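PDB 4YYF: beta-N-acetylhexosaminidase from Mycobacterium smegmatis, which probably hydrolyses terminal non-reducing N-acetyl-D-hexosamine residues of N-acetyl-beta-D-hexosaminides, as a member of glycoside hydrolase family 3. Local coordinates for residues Glu106-Val110 with Asp167-Arg173; Leu126-Ala132 with Glu184-Tyr189; Pro157-Asp163 with Arg173-Pro179; Val245-His251 with Leu286-Leu292. The protein carries 1 engineered substitution. All coordinates share one frame; numbering follows the deposited sequence.

Contact 1 (Glu106-Val110 with Asp167-Arg173). With ACT (acetate ion), chain D.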
# COMPACT_ATOMS: atom_id res chain seq x y z
N GLU A 106 2.76 10.89 -4.58
CA GLU A 106 1.51 11.22 -5.27
C GLU A 106 1.61 12.53 -6.02
O GLU A 106 0.92 12.75 -7.01
CB GLU A 106 0.36 11.35 -4.25
CG GLU A 106 0.13 10.12 -3.38
CD GLU A 106 -0.82 10.38 -2.22
OE1 GLU A 106 -1.66 11.30 -2.33
OE2 GLU A 106 -0.70 9.66 -1.19
N GLY A 107 2.45 13.43 -5.50
CA GLY A 107 2.52 14.79 -6.00
C GLY A 107 1.80 15.71 -5.04
O GLY A 107 1.11 15.24 -4.13
N GLY A 108 1.95 17.02 -5.22
CA GLY A 108 1.26 17.97 -4.37
C GLY A 108 1.69 17.87 -2.91
O GLY A 108 2.88 17.99 -2.59
N ARG A 109 0.72 17.65 -2.02
CA ARG A 109 1.00 17.62 -0.58
C ARG A 109 1.70 16.34 -0.12
O ARG A 109 2.27 16.30 0.97
CB ARG A 109 -0.29 17.82 0.21
CG ARG A 109 -0.77 19.29 0.24
CD ARG A 109 -2.05 19.43 1.05
NE ARG A 109 -3.05 18.49 0.56
CZ ARG A 109 -3.79 17.69 1.32
NH1 ARG A 109 -3.68 17.73 2.64
NH2 ARG A 109 -4.66 16.87 0.74
N VAL A 110 1.63 15.30 -0.94
CA VAL A 110 2.27 14.03 -0.61
C VAL A 110 3.30 13.63 -1.65
O VAL A 110 3.02 12.90 -2.60
CB VAL A 110 1.21 12.92 -0.45
CG1 VAL A 110 1.86 11.63 0.05
CG2 VAL A 110 0.15 13.37 0.55
N ASP A 167 -6.70 21.06 1.40
CA ASP A 167 -5.79 20.59 2.46
C ASP A 167 -6.53 19.85 3.58
O ASP A 167 -6.42 20.19 4.75
CB ASP A 167 -4.96 21.76 3.01
CG ASP A 167 -3.80 21.32 3.91
OD1 ASP A 167 -3.37 20.16 3.84
OD2 ASP A 167 -3.33 22.16 4.71
N THR A 168 -7.29 18.84 3.20
CA THR A 168 -7.91 17.93 4.17
C THR A 168 -7.28 16.55 3.96
O THR A 168 -6.39 16.42 3.11
CB THR A 168 -9.43 17.86 3.99
OG1 THR A 168 -9.73 17.45 2.66
CG2 THR A 168 -10.05 19.23 4.23
N VAL A 169 -7.70 15.54 4.71
CA VAL A 169 -7.01 14.25 4.68
C VAL A 169 -6.84 13.69 3.26
O VAL A 169 -5.73 13.30 2.86
CB VAL A 169 -7.66 13.21 5.64
CG1 VAL A 169 -9.15 13.03 5.35
CG2 VAL A 169 -6.91 11.87 5.59
N ILE A 170 -7.92 13.67 2.48
CA ILE A 170 -7.81 13.32 1.07
C ILE A 170 -7.72 14.62 0.27
O ILE A 170 -6.64 14.97 -0.21
CB ILE A 170 -8.99 12.44 0.59
CG1 ILE A 170 -9.08 11.17 1.44
CG2 ILE A 170 -8.82 12.06 -0.87
CD1 ILE A 170 -7.76 10.38 1.48
N GLY A 171 -8.83 15.35 0.17
CA GLY A 171 -8.79 16.68 -0.44
C GLY A 171 -8.14 16.68 -1.81
O GLY A 171 -8.49 15.86 -2.66
N ASP A 172 -7.17 17.58 -2.04
CA ASP A 172 -6.55 17.68 -3.36
C ASP A 172 -5.71 16.47 -3.79
O ASP A 172 -5.15 16.44 -4.90
CB ASP A 172 -5.77 19.01 -3.53
CG ASP A 172 -4.53 19.09 -2.65
OD1 ASP A 172 -4.10 18.08 -2.05
OD2 ASP A 172 -3.95 20.20 -2.58
N ARG A 173 -5.62 15.46 -2.92
CA ARG A 173 -4.97 14.21 -3.29
C ARG A 173 -5.87 13.38 -4.21
O ARG A 173 -5.43 12.39 -4.78
CB ARG A 173 -4.62 13.39 -2.05
CG ARG A 173 -3.62 14.04 -1.11
CD ARG A 173 -3.61 13.28 0.22
NE ARG A 173 -3.10 11.91 0.08
CZ ARG A 173 -3.26 10.96 0.99
NH1 ARG A 173 -3.96 11.21 2.09
NH2 ARG A 173 -2.73 9.75 0.80
C ACT D . -4.24 8.00 4.31
O ACT D . -3.44 7.15 4.77
OXT ACT D . -3.73 9.04 3.86
CH3 ACT D . -5.72 7.80 4.33
O HOH W 1 -2.74 12.16 -4.71
O HOH W 2 -1.90 16.88 -2.85

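Contact 2 (Leu126-Ala132 with Glu184-Tyr189)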
# COMPACT_ATOMS: atom_id res chain seq x y z
N LEU A 126 -3.81 18.45 -11.38
CA LEU A 126 -3.51 17.77 -12.64
C LEU A 126 -4.78 17.55 -13.45
O LEU A 126 -4.82 17.80 -14.66
CB LEU A 126 -2.84 16.43 -12.37
CG LEU A 126 -1.40 16.46 -11.87
CD1 LEU A 126 -0.88 15.03 -11.72
CD2 LEU A 126 -0.52 17.26 -12.85
N ALA A 127 -5.84 17.12 -12.77
CA ALA A 127 -7.08 16.83 -13.47
C ALA A 127 -7.69 18.11 -14.04
O ALA A 127 -8.40 18.07 -15.04
CB ALA A 127 -8.06 16.12 -12.56
N ARG A 128 -7.39 19.24 -13.42
CA ARG A 128 -7.97 20.52 -13.84
C ARG A 128 -7.20 21.18 -14.97
O ARG A 128 -7.76 21.99 -15.70
CB ARG A 128 -8.05 21.48 -12.66
CG ARG A 128 -9.01 21.04 -11.59
CD ARG A 128 -9.06 21.99 -10.40
NE ARG A 128 -10.27 21.74 -9.63
CZ ARG A 128 -10.52 22.26 -8.43
NH1 ARG A 128 -11.66 21.97 -7.81
NH2 ARG A 128 -9.64 23.06 -7.85
N THR A 129 -5.92 20.86 -15.11
CA THR A 129 -5.06 21.63 -16.01
C THR A 129 -4.41 20.79 -17.11
O THR A 129 -3.79 21.34 -18.02
CB THR A 129 -3.94 22.35 -15.23
OG1 THR A 129 -3.13 21.39 -14.55
CG2 THR A 129 -4.53 23.33 -14.22
N LYS A 130 -4.54 19.47 -17.01
CA LYS A 130 -3.88 18.54 -17.93
C LYS A 130 -4.87 17.56 -18.56
O LYS A 130 -5.92 17.25 -17.98
CB LYS A 130 -2.80 17.74 -17.21
CG LYS A 130 -1.78 18.57 -16.44
CD LYS A 130 -0.79 19.23 -17.38
CE LYS A 130 0.08 20.24 -16.64
NZ LYS A 130 1.03 20.92 -17.56
N THR A 131 -4.53 17.05 -19.73
CA THR A 131 -5.30 15.95 -20.31
C THR A 131 -4.83 14.67 -19.65
O THR A 131 -3.74 14.62 -19.07
CB THR A 131 -5.07 15.82 -21.81
OG1 THR A 131 -3.70 15.44 -22.04
CG2 THR A 131 -5.36 17.13 -22.52
N ALA A 132 -5.65 13.62 -19.75
CA ALA A 132 -5.25 12.31 -19.26
C ALA A 132 -3.95 11.82 -19.91
O ALA A 132 -3.16 11.15 -19.25
CB ALA A 132 -6.36 11.30 -19.45
N GLU A 184 -10.44 7.83 -15.34
CA GLU A 184 -9.60 8.28 -16.43
C GLU A 184 -8.23 8.75 -15.96
O GLU A 184 -7.20 8.30 -16.46
CB GLU A 184 -10.29 9.40 -17.22
CG GLU A 184 -9.62 9.70 -18.53
CD GLU A 184 -10.19 10.93 -19.21
OE1 GLU A 184 -11.05 11.61 -18.60
OE2 GLU A 184 -9.78 11.21 -20.36
N TYR A 185 -8.20 9.65 -14.98
CA TYR A 185 -6.95 10.27 -14.57
C TYR A 185 -6.07 9.39 -13.69
O TYR A 185 -4.86 9.25 -13.93
CB TYR A 185 -7.20 11.65 -13.94
CG TYR A 185 -7.44 12.72 -14.97
CD1 TYR A 185 -8.69 12.86 -15.57
CD2 TYR A 185 -6.42 13.58 -15.35
CE1 TYR A 185 -8.91 13.83 -16.53
CE2 TYR A 185 -6.63 14.55 -16.32
CZ TYR A 185 -7.88 14.67 -16.90
OH TYR A 185 -8.07 15.65 -17.84
N ALA A 186 -6.66 8.76 -12.67
CA ALA A 186 -5.86 7.83 -11.87
C ALA A 186 -5.41 6.65 -12.73
O ALA A 186 -4.31 6.12 -12.55
CB ALA A 186 -6.65 7.34 -10.66
N GLY A 187 -6.27 6.22 -13.64
CA GLY A 187 -5.91 5.14 -14.55
C GLY A 187 -4.67 5.50 -15.37
O GLY A 187 -3.77 4.67 -15.55
N ALA A 188 -4.63 6.74 -15.84
CA ALA A 188 -3.50 7.23 -16.60
C ALA A 188 -2.27 7.28 -15.72
O ALA A 188 -1.16 6.92 -16.16
CB ALA A 188 -3.80 8.63 -17.18
N TYR A 189 -2.45 7.72 -14.48
CA TYR A 189 -1.32 7.86 -13.57
C TYR A 189 -0.75 6.47 -13.26
O TYR A 189 0.46 6.27 -13.23
CB TYR A 189 -1.71 8.61 -12.27
CG TYR A 189 -0.52 9.29 -11.61
CD1 TYR A 189 0.37 8.57 -10.82
CD2 TYR A 189 -0.26 10.65 -11.80
CE1 TYR A 189 1.49 9.19 -10.23
CE2 TYR A 189 0.85 11.28 -11.21
CZ TYR A 189 1.71 10.54 -10.43
OH TYR A 189 2.81 11.14 -9.85
O HOH W 3 -8.06 13.72 -20.96

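Contact 3 (Pro157-Asp163 with Arg173-Pro179). With ACT (acetate ion), chain D.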
# COMPACT_ATOMS: atom_id res chain seq x y z
N PRO A 157 -1.84 5.59 -7.62
CA PRO A 157 -2.64 6.78 -7.36
C PRO A 157 -3.73 6.55 -6.33
O PRO A 157 -4.25 5.45 -6.16
CB PRO A 157 -3.31 7.03 -8.72
CG PRO A 157 -3.53 5.62 -9.26
CD PRO A 157 -2.25 4.89 -8.85
N VAL A 158 -4.08 7.64 -5.66
CA VAL A 158 -5.29 7.73 -4.88
C VAL A 158 -6.47 7.63 -5.85
O VAL A 158 -6.51 8.35 -6.85
CB VAL A 158 -5.34 9.10 -4.18
CG1 VAL A 158 -6.73 9.37 -3.57
CG2 VAL A 158 -4.25 9.18 -3.12
N VAL A 159 -7.41 6.75 -5.57
CA VAL A 159 -8.62 6.67 -6.38
C VAL A 159 -9.84 7.08 -5.57
O VAL A 159 -10.98 7.00 -6.05
CB VAL A 159 -8.81 5.27 -7.02
CG1 VAL A 159 -7.65 4.94 -7.97
CG2 VAL A 159 -8.93 4.21 -5.94
N ASP A 160 -9.60 7.56 -4.36
CA ASP A 160 -10.65 8.19 -3.56
C ASP A 160 -11.33 9.30 -4.34
O ASP A 160 -10.70 10.03 -5.11
CB ASP A 160 -10.08 8.77 -2.27
CG ASP A 160 -9.46 7.72 -1.37
OD1 ASP A 160 -9.99 6.58 -1.32
OD2 ASP A 160 -8.44 8.03 -0.72
N VAL A 161 -12.64 9.41 -4.14
CA VAL A 161 -13.48 10.37 -4.84
C VAL A 161 -13.96 11.37 -3.80
O VAL A 161 -14.53 10.97 -2.79
CB VAL A 161 -14.70 9.64 -5.44
CG1 VAL A 161 -15.62 10.61 -6.12
CG2 VAL A 161 -14.22 8.54 -6.42
N THR A 162 -13.73 12.66 -4.03
CA THR A 162 -14.15 13.65 -3.04
C THR A 162 -14.22 15.06 -3.60
O THR A 162 -13.60 15.39 -4.61
CB THR A 162 -13.18 13.69 -1.82
OG1 THR A 162 -13.78 14.43 -0.75
CG2 THR A 162 -11.88 14.37 -2.20
N ASP A 163 -14.99 15.90 -2.91
CA ASP A 163 -15.05 17.33 -3.20
C ASP A 163 -14.59 18.16 -2.01
O ASP A 163 -14.80 19.38 -1.97
CB ASP A 163 -16.48 17.72 -3.59
CG ASP A 163 -17.50 17.28 -2.55
OD1 ASP A 163 -17.10 16.90 -1.43
OD2 ASP A 163 -18.70 17.32 -2.86
N ARG A 173 -5.62 15.46 -2.92
CA ARG A 173 -4.97 14.21 -3.29
C ARG A 173 -5.87 13.38 -4.21
O ARG A 173 -5.43 12.39 -4.78
CB ARG A 173 -4.62 13.39 -2.05
CG ARG A 173 -3.62 14.04 -1.11
CD ARG A 173 -3.61 13.28 0.22
NE ARG A 173 -3.10 11.91 0.08
CZ ARG A 173 -3.26 10.96 0.99
NH1 ARG A 173 -3.96 11.21 2.09
NH2 ARG A 173 -2.73 9.75 0.80
N SER A 174 -7.13 13.78 -4.32
CA SER A 174 -8.08 13.08 -5.18
C SER A 174 -8.16 13.72 -6.56
O SER A 174 -8.15 14.95 -6.67
CB SER A 174 -9.47 13.09 -4.56
OG SER A 174 -10.46 12.84 -5.55
N PHE A 175 -8.26 12.90 -7.60
CA PHE A 175 -8.36 13.41 -8.96
C PHE A 175 -9.73 14.04 -9.27
O PHE A 175 -9.88 14.69 -10.29
CB PHE A 175 -8.04 12.32 -10.00
CG PHE A 175 -6.58 12.00 -10.10
CD1 PHE A 175 -5.72 12.81 -10.85
CD2 PHE A 175 -6.05 10.91 -9.44
CE1 PHE A 175 -4.37 12.52 -10.94
CE2 PHE A 175 -4.70 10.61 -9.52
CZ PHE A 175 -3.85 11.43 -10.27
N GLY A 176 -10.72 13.83 -8.42
CA GLY A 176 -12.00 14.49 -8.65
C GLY A 176 -13.17 13.96 -7.85
O GLY A 176 -13.06 12.99 -7.11
N SER A 177 -14.31 14.61 -8.02
CA SER A 177 -15.55 14.25 -7.34
C SER A 177 -16.41 13.36 -8.23
O SER A 177 -17.44 12.85 -7.80
CB SER A 177 -16.34 15.50 -6.98
OG SER A 177 -16.53 16.32 -8.12
N ASP A 178 -15.97 13.19 -9.47
CA ASP A 178 -16.69 12.37 -10.44
C ASP A 178 -15.90 11.08 -10.62
O ASP A 178 -14.75 11.11 -11.05
CB ASP A 178 -16.82 13.14 -11.76
CG ASP A 178 -17.62 12.38 -12.82
OD1 ASP A 178 -17.72 11.14 -12.74
OD2 ASP A 178 -18.14 13.04 -13.74
N PRO A 179 -16.52 9.93 -10.30
CA PRO A 179 -15.80 8.65 -10.38
C PRO A 179 -15.27 8.38 -11.79
O PRO A 179 -14.26 7.70 -11.93
CB PRO A 179 -16.88 7.60 -10.06
CG PRO A 179 -17.98 8.35 -9.39
CD PRO A 179 -17.94 9.75 -9.94
C ACT D . -4.24 8.00 4.31
O ACT D . -3.44 7.15 4.77
OXT ACT D . -3.73 9.04 3.86
CH3 ACT D . -5.72 7.80 4.33
O HOH W 4 -8.67 10.17 -7.00
O HOH W 5 -10.79 16.25 -6.15

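Contact 4 (Val245-His251 with Leu286-Leu292)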
# COMPACT_ATOMS: atom_id res chain seq x y z
N VAL A 245 -0.76 -4.35 -10.72
CA VAL A 245 -1.34 -3.32 -9.89
C VAL A 245 -1.60 -3.96 -8.53
O VAL A 245 -1.80 -5.17 -8.43
CB VAL A 245 -2.65 -2.76 -10.52
CG1 VAL A 245 -3.78 -3.80 -10.48
CG2 VAL A 245 -3.09 -1.46 -9.84
N ALA A 246 -1.55 -3.15 -7.48
CA ALA A 246 -1.87 -3.59 -6.13
C ALA A 246 -2.97 -2.70 -5.60
O ALA A 246 -3.30 -1.69 -6.20
CB ALA A 246 -0.64 -3.53 -5.22
N VAL A 247 -3.56 -3.09 -4.47
CA VAL A 247 -4.59 -2.29 -3.83
C VAL A 247 -4.17 -2.09 -2.38
O VAL A 247 -3.62 -3.01 -1.77
CB VAL A 247 -5.96 -2.99 -3.90
CG1 VAL A 247 -7.02 -2.26 -3.01
CG2 VAL A 247 -6.46 -3.08 -5.36
N MSE A 248 -4.41 -0.89 -1.84
CA MSE A 248 -4.25 -0.66 -0.40
C MSE A 248 -5.61 -0.43 0.25
O MSE A 248 -6.40 0.40 -0.20
CB MSE A 248 -3.38 0.58 -0.15
CG MSE A 248 -3.26 0.96 1.34
SE MSE A 248 -2.06 2.50 1.59
CE MSE A 248 -0.40 1.57 1.39
N VAL A 249 -5.87 -1.17 1.33
CA VAL A 249 -7.13 -1.04 2.07
C VAL A 249 -6.95 -0.04 3.22
O VAL A 249 -5.97 -0.12 3.96
CB VAL A 249 -7.59 -2.40 2.63
CG1 VAL A 249 -8.85 -2.24 3.47
CG2 VAL A 249 -7.85 -3.37 1.50
N GLY A 250 -7.89 0.90 3.37
CA GLY A 250 -7.77 1.90 4.42
C GLY A 250 -8.43 1.46 5.72
O GLY A 250 -8.94 0.34 5.81
N HIS A 251 -8.43 2.34 6.72
CA HIS A 251 -8.88 1.97 8.06
C HIS A 251 -10.32 2.42 8.36
O HIS A 251 -10.77 2.33 9.51
CB HIS A 251 -7.95 2.56 9.14
CG HIS A 251 -6.50 2.19 8.97
ND1 HIS A 251 -6.09 0.93 8.59
CD2 HIS A 251 -5.38 2.93 9.14
CE1 HIS A 251 -4.76 0.91 8.53
NE2 HIS A 251 -4.31 2.10 8.86
N LEU A 286 -1.82 -8.23 -5.25
CA LEU A 286 -1.29 -7.90 -3.95
C LEU A 286 -2.13 -6.83 -3.25
O LEU A 286 -2.50 -5.81 -3.84
CB LEU A 286 0.14 -7.39 -4.10
CG LEU A 286 1.00 -7.33 -2.85
CD1 LEU A 286 1.20 -8.75 -2.32
CD2 LEU A 286 2.35 -6.67 -3.16
N VAL A 287 -2.43 -7.07 -1.98
CA VAL A 287 -3.23 -6.12 -1.20
C VAL A 287 -2.46 -5.67 0.05
O VAL A 287 -2.12 -6.50 0.89
CB VAL A 287 -4.59 -6.73 -0.80
CG1 VAL A 287 -5.40 -5.72 -0.01
CG2 VAL A 287 -5.38 -7.16 -2.04
N TYR A 288 -2.19 -4.37 0.14
CA TYR A 288 -1.53 -3.78 1.31
C TYR A 288 -2.55 -3.24 2.30
O TYR A 288 -3.68 -2.94 1.92
CB TYR A 288 -0.67 -2.58 0.88
CG TYR A 288 0.64 -2.89 0.18
CD1 TYR A 288 1.81 -3.01 0.90
CD2 TYR A 288 0.70 -3.00 -1.21
CE1 TYR A 288 3.03 -3.27 0.26
CE2 TYR A 288 1.92 -3.26 -1.87
CZ TYR A 288 3.07 -3.39 -1.11
OH TYR A 288 4.29 -3.65 -1.72
N THR A 289 -2.13 -3.07 3.56
CA THR A 289 -2.88 -2.23 4.48
C THR A 289 -2.26 -0.84 4.48
O THR A 289 -1.10 -0.66 4.13
CB THR A 289 -2.81 -2.71 5.93
OG1 THR A 289 -1.46 -2.54 6.40
CG2 THR A 289 -3.23 -4.17 6.05
N ASP A 290 -3.04 0.14 4.93
CA ASP A 290 -2.51 1.46 5.25
C ASP A 290 -1.71 1.29 6.56
O ASP A 290 -1.73 0.21 7.16
CB ASP A 290 -3.67 2.45 5.43
CG ASP A 290 -3.27 3.92 5.29
OD1 ASP A 290 -2.06 4.24 5.31
OD2 ASP A 290 -4.18 4.76 5.17
N ASP A 291 -1.01 2.34 6.97
CA ASP A 291 -0.11 2.32 8.14
C ASP A 291 -0.82 1.86 9.42
O ASP A 291 -1.77 2.49 9.87
CB ASP A 291 0.51 3.72 8.26
CG ASP A 291 1.18 4.00 9.60
OD1 ASP A 291 1.59 3.08 10.33
OD2 ASP A 291 1.32 5.20 9.90
N LEU A 292 -0.33 0.76 9.98
CA LEU A 292 -0.95 0.12 11.16
C LEU A 292 -0.44 0.61 12.51
O LEU A 292 -1.01 0.26 13.54
CB LEU A 292 -0.79 -1.40 11.10
CG LEU A 292 -1.46 -2.14 9.94
CD1 LEU A 292 -0.97 -3.57 9.90
CD2 LEU A 292 -2.98 -2.10 10.09
O HOH W 6 -0.47 -7.35 -7.67
O HOH W 7 -6.93 4.82 6.25

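Contact 1 (Glu106-Val110 with Asp167-Arg173)
R109 reaches across to the 167-173 loop, whose oxygens line the edge of its guanidinium. Its NE bonds D172 OD1 at 2.8 Å, nearly in the guanidinium plane, and NH2 takes the same oxygen, both nitrogens arriving from one face of the carboxylate. NH2 also bonds T168 O at 3.0 Å, while NH1 makes a weak bond to D167 OD1. A bend at chi3 (-53°) turns the planar head of R109 to its partners, and D167 CA lies over one of its faces. The three charged residues form a salt-bridge network around this arginine.

R173 makes the reverse reach, toward E106. It grips the carboxylate side-on, with NE to OE1 at 2.9 Å in an almost straight bond and NH2 to OE2 at 2.8 Å; both oxygens use their syn lone pairs and the two planes lie 23° apart. V110 CG2 packs 3.6 Å from R173 NE. NH1 of R173 bonds V169 O and an acetate ion, probably from the crystallisation liquor.

E106 and G107 face V110 in a classic beta bulge at the end of strand 100-107. K203 of strand 199-205 forms a second salt bridge to E106, and R173 also packs against H204 of that strand.

Contact 2 (Leu126-Ala132 with Glu184-Tyr189)
Y185, on helix 179-196, faces the turn where helix 123-129 ends and the next helix starts. K130 is the first residue to leave helical angles, T131 takes the N-cap position of helix 132-148, and the backbones come closest at A132 and Y185, with CA atoms 5.4 Å apart.

The Y185 ring is wedged into this turn. Over one face lies A127, whose CA makes a CH-pi contact 4.0 Å from the ring centroid; A132 CA lies over the opposite face. The hydroxyl is the donor to K130 O at 2.7 Å, in the carbonyl plane, tying the ring to the backbone after the helix. CG of Y185 stands anti to the carbonyl carbon (chi1 -79°), which carries the ring out to the turn. A132 CB rests against E184, 3.5 Å from OE2, and a water links that oxygen to A132 N. A188 CB lies 3.3 Å from A132 O. L126 CD1 lies 4.2 Å from CE2 at the edge of the Y189 ring. Y189 OH bonds Q120.

V135 of helix 132-148 touches both tyrosines, and F175 packs on Y185 from the loop before helix 179-196. Three helices are joined, on the outer side of the barrel.

Contact 3 (Pro157-Asp163 with Arg173-Pro179)
The F175 ring turns its edge to the 157-163 segment: V158 O lies in the ring plane, 3.7 Å from CD2, and P157 CB sits at the same rim, 3.9 Å from CE2. P157 follows a cis peptide bond. The other flat group, the R173 guanidinium, has an acetate oxygen at its edge and V158 CG2 beside it obliquely, while V158 CB packs 3.3 Å from R173 O.

Both segments belong to the long loop between strand 153-154 and helix 179-196 of the barrel domain, and S174 joins them through its hydroxyl. With OG anti to the backbone N (chi1 160°), it donates to D160 O at 2.9 Å, tilted from the carbonyl plane, and accepts from G176 N in an ST turn. T162 CG2 packs on S174 CB. The backbones then meet where T162 N bonds G176 O at 3.2 Å, approaching from above the carbonyl plane; the same oxygen receives a CA-H...O contact from V161. V161 CG1 presses against S177 O at 3.3 Å.

One water donates to V158 O and D160 O and accepts from F175 N; a second donates to S174 O and weakly to T162 O. The carboxylate of D160 turns to H204 and H208 N, and T162 OG1 bonds G209. These polar links accompany apolar packing, and S174 OG, donor to one segment and acceptor within its own, ties the ST turn to D160 O.

Contact 4 (Val245-His251 with Leu286-Leu292)
M248 extends from its strand with CG anti to the backbone N (chi1 175°) and bends only at chi3 (-77°), which swings CE over the neighbouring strand to 3.6 Å from T289 O. It is modelled as selenomethionine, and its SE rests beside D290. For H251, CG anti to the carbonyl carbon (chi1 -55°) carries the imidazole across to D290 and D291.

Strands 246-249 and 287-289 are parallel neighbours in the beta/alpha barrel of the family 3 N-terminal domain, joined through helix 267-275 in a beta-alpha-beta unit. V247 pairs with V287, M248 with Y288 and V249 with T289. Four bonds zip the backbones, from V247 N to L286 O, Y288 N to V247 O (2.7 Å), V249 N to Y288 O and D290 N to V249 O.

On the face bearing V247, V249 and V287, V249 CG2 packs 3.7 Å from V287 CG1, and Y270 of helix 267-275 touches both valines. M248 and Y288 lie on the other face, where M248 CE approaches Y288 CB at 4.2 Å and F155 and the Y288 ring meet edge-to-face.

D290 CB sits over one face of the H251 ring, a CH-pi contact 3.9 Å from the centroid. The D290 side chain lies close to H204 and to a bound acetate, probably from the crystallisation liquor, at the C-terminal ends of the strands, where active sites of such barrels usually lie. D291 N bonds D290 OD1, and H251 ND1 is hydrogen-bonded to S264 OG. H251 NE2 donates to D291 O at 2.8 Å, meeting that oxygen from above the carbonyl plane.

Contact 4 is the core of the set: buried near the chain centre, it pairs two strands by regular backbone bonds, with apolar packing on both faces. The other three lie farther out and adjoin one another. Contacts 1 and 3 share R173 and reach the same acetate, yet contact 1 relies on charge, whereas contact 3 uses a hydroxyl, a backbone bond and water. Contact 2 is helix packing around a tyrosine, and contact 3 is nested within the loop it closes, with A186 against P157 and V159. Contacts 1 and 4 both reach the barrel sheet, at strands 100-107 and 246-249 with 287-289, without touching.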